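Local coordinates for 2-hydroxyethylphosphonate dioxygenase (Streptomyces viridochromogenes, PDB 4YAR), which uses a non-heme iron(II) and O2 to cleave 2-hydroxyethylphosphonate into hydroxymethylphosphonate and formate during biosynthesis of the antibiotic phosphinothricin tripeptide, at residues G128-A133 / P177-H182. The protein carries 1 engineered substitution. Sequence-based numbering, arbitrary orientation.
Sequences GHLEPA and PSYCPH. With CD (cadmium ion), chain B; CD (cadmium ion), chain E.
H129 and H182 reach one cadmium ion from two different loops, each through NE2, at 2.3 Å for H129 NE2 and 2.4 Å for H182 NE2. The rings stand perpendicular, with H129 NE2 near the plane of the H182 ring at its edge; four waters and the two NE2 atoms make up the six ligands of the metal. Histidine suits this place because NE2 can hold a metal while ND1 is tied to the protein. H182 ND1 donates almost in its ring plane to C180 O (2.6 Å), fixing the ring's rotation, whereas H129 ND1 makes a weaker, more bent bond to E131 O. In both histidines CG lies between the backbone N and the carbonyl carbon (chi1 43°). The backbones of the two loops are joined by Y179 N donating to H129 O (2.7 Å) and by water 1, which bridges H129 N and C180 O and sits over one face of the H129 ring. L130 CA sits over one face of the Y179 ring, offset toward its rim, in a CH-pi contact, while L130 CD1 meets Y179 CE2 at 3.6 Å; Y179 is the third residue of a type II turn from P177 to C180. S178 OG adds a weak bond to L130 O. G128, with phi 89°, lays its CA against the carbonyls of Y179 and C180, an approach eased by glycine's lack of a side chain. N126 OD1 accepts from the backbone N of both G128 and H182, bracing the metal-bearing loops; nearby H176 is engineered. H129 and H182 are the iron-binding histidines, so cadmium probably stands at the iron site. Non-heme iron dioxygenases typically build such sites from two histidines and a carboxylate, here on loops beside strands 133-140 and 173-176 of a cupin-type fold.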
loop_
_atom_site.group_PDB
_atom_site.type_symbol
_atom_site.label_atom_id
_atom_site.label_comp_id
_atom_site.label_asym_id
_atom_site.label_seq_id
_atom_site.Cartn_x
_atom_site.Cartn_y
_atom_site.Cartn_z
ATOM N N GLY A 128 -12.916 -3.071 12.994
ATOM C CA GLY A 128 -11.642 -3.515 12.343
ATOM C C GLY A 128 -11.812 -3.503 10.823
ATOM O O GLY A 128 -12.919 -3.443 10.339
ATOM N N HIS A 129 -10.737 -3.572 10.062
ATOM C CA HIS A 129 -10.794 -3.549 8.622
ATOM C C HIS A 129 -9.584 -4.299 8.085
ATOM O O HIS A 129 -8.611 -4.500 8.789
ATOM C CB HIS A 129 -10.878 -2.119 8.076
ATOM C CG HIS A 129 -9.977 -1.139 8.738
ATOM N ND1 HIS A 129 -8.620 -1.141 8.546
ATOM C CD2 HIS A 129 -10.245 -0.070 9.538
ATOM C CE1 HIS A 129 -8.077 -0.168 9.254
ATOM N NE2 HIS A 129 -9.043 0.498 9.867
ATOM N N LEU A 130 -9.660 -4.767 6.873
ATOM C CA LEU A 130 -8.592 -5.568 6.306
ATOM C C LEU A 130 -7.288 -4.794 6.241
ATOM O O LEU A 130 -6.223 -5.329 6.560
ATOM C CB LEU A 130 -8.945 -5.956 4.904
ATOM C CG LEU A 130 -7.928 -6.781 4.095
ATOM C CD1 LEU A 130 -7.556 -8.048 4.848
ATOM C CD2 LEU A 130 -8.521 -7.028 2.726
ATOM N N GLU A 131 -7.389 -3.541 5.828
ATOM C CA GLU A 131 -6.199 -2.727 5.641
ATOM C C GLU A 131 -5.383 -2.512 6.912
ATOM O O GLU A 131 -5.914 -2.140 8.002
ATOM C CB GLU A 131 -6.554 -1.407 4.992
ATOM C CG GLU A 131 -7.046 -1.555 3.579
ATOM C CD GLU A 131 -8.463 -2.115 3.445
ATOM O OE1 GLU A 131 -9.234 -2.082 4.428
ATOM O OE2 GLU A 131 -8.736 -2.607 2.343
ATOM N N PRO A 132 -4.050 -2.634 6.753
ATOM C CA PRO A 132 -3.152 -2.243 7.838
ATOM C C PRO A 132 -3.046 -0.703 7.814
ATOM O O PRO A 132 -3.383 -0.092 6.799
ATOM C CB PRO A 132 -1.842 -2.900 7.413
ATOM C CG PRO A 132 -1.883 -2.943 5.940
ATOM C CD PRO A 132 -3.322 -2.926 5.505
ATOM N N ALA A 133 -2.679 -0.079 8.913
ATOM C CA ALA A 133 -2.523 1.387 8.922
ATOM C C ALA A 133 -1.350 1.835 9.789
ATOM O O ALA A 133 -1.038 1.204 10.789
ATOM C CB ALA A 133 -3.787 2.048 9.401
ATOM N N PRO A 177 -2.404 -3.740 13.201
ATOM C CA PRO A 177 -2.485 -4.893 12.350
ATOM C C PRO A 177 -3.846 -4.999 11.637
ATOM O O PRO A 177 -4.823 -4.443 12.097
ATOM C CB PRO A 177 -2.297 -6.054 13.325
ATOM C CG PRO A 177 -2.708 -5.557 14.672
ATOM C CD PRO A 177 -2.543 -4.069 14.647
ATOM N N SER A 178 -3.857 -5.691 10.513
ATOM C CA SER A 178 -5.074 -6.013 9.783
ATOM C C SER A 178 -6.139 -6.642 10.710
ATOM O O SER A 178 -5.818 -7.437 11.550
ATOM C CB SER A 178 -4.711 -6.976 8.669
ATOM O OG SER A 178 -5.793 -7.814 8.355
ATOM N N TYR A 179 -7.367 -6.159 10.583
ATOM C CA TYR A 179 -8.537 -6.662 11.255
ATOM C C TYR A 179 -8.698 -6.400 12.738
ATOM O O TYR A 179 -9.767 -6.618 13.248
ATOM C CB TYR A 179 -8.816 -8.145 10.899
ATOM C CG TYR A 179 -9.434 -8.335 9.529
ATOM C CD1 TYR A 179 -10.515 -7.543 9.098
ATOM C CD2 TYR A 179 -8.994 -9.361 8.685
ATOM C CE1 TYR A 179 -11.104 -7.731 7.852
ATOM C CE2 TYR A 179 -9.568 -9.569 7.444
ATOM C CZ TYR A 179 -10.620 -8.763 7.032
ATOM O OH TYR A 179 -11.162 -8.957 5.811
ATOM N N CYS A 180 -7.680 -5.824 13.387
ATOM C CA CYS A 180 -7.749 -5.535 14.817
ATOM C C CYS A 180 -8.761 -4.409 15.049
ATOM O O CYS A 180 -8.635 -3.343 14.447
ATOM C CB CYS A 180 -6.373 -5.109 15.355
ATOM S SG CYS A 180 -6.195 -5.229 17.165
ATOM N N PRO A 181 -9.777 -4.650 15.883
ATOM C CA PRO A 181 -10.681 -3.537 16.211
ATOM C C PRO A 181 -9.934 -2.507 17.043
ATOM O O PRO A 181 -9.071 -2.887 17.849
ATOM C CB PRO A 181 -11.748 -4.190 17.072
ATOM C CG PRO A 181 -11.734 -5.619 16.653
ATOM C CD PRO A 181 -10.292 -5.918 16.417
ATOM N N HIS A 182 -10.256 -1.231 16.869
ATOM C CA HIS A 182 -9.483 -0.195 17.545
ATOM C C HIS A 182 -10.351 1.002 17.843
ATOM O O HIS A 182 -11.422 1.209 17.198
ATOM C CB HIS A 182 -8.239 0.210 16.724
ATOM C CG HIS A 182 -8.503 0.374 15.274
ATOM N ND1 HIS A 182 -8.793 -0.701 14.457
ATOM C CD2 HIS A 182 -8.527 1.469 14.481
ATOM C CE1 HIS A 182 -8.964 -0.267 13.218
ATOM N NE2 HIS A 182 -8.822 1.046 13.223
HETATM CD CD CD B . -8.954 2.361 11.221
HETATM CD CD CD E . -11.084 -2.642 3.073
HETATM O O HOH W 1 -8.491 -3.162 11.625
HETATM O O HOH W 2 -8.700 3.779 9.565
HETATM O O HOH W 3 -8.435 4.424 12.505
HETATM O O HOH W 4 -6.743 2.415 10.417
HETATM O O HOH W 5 -11.313 2.608 11.166
#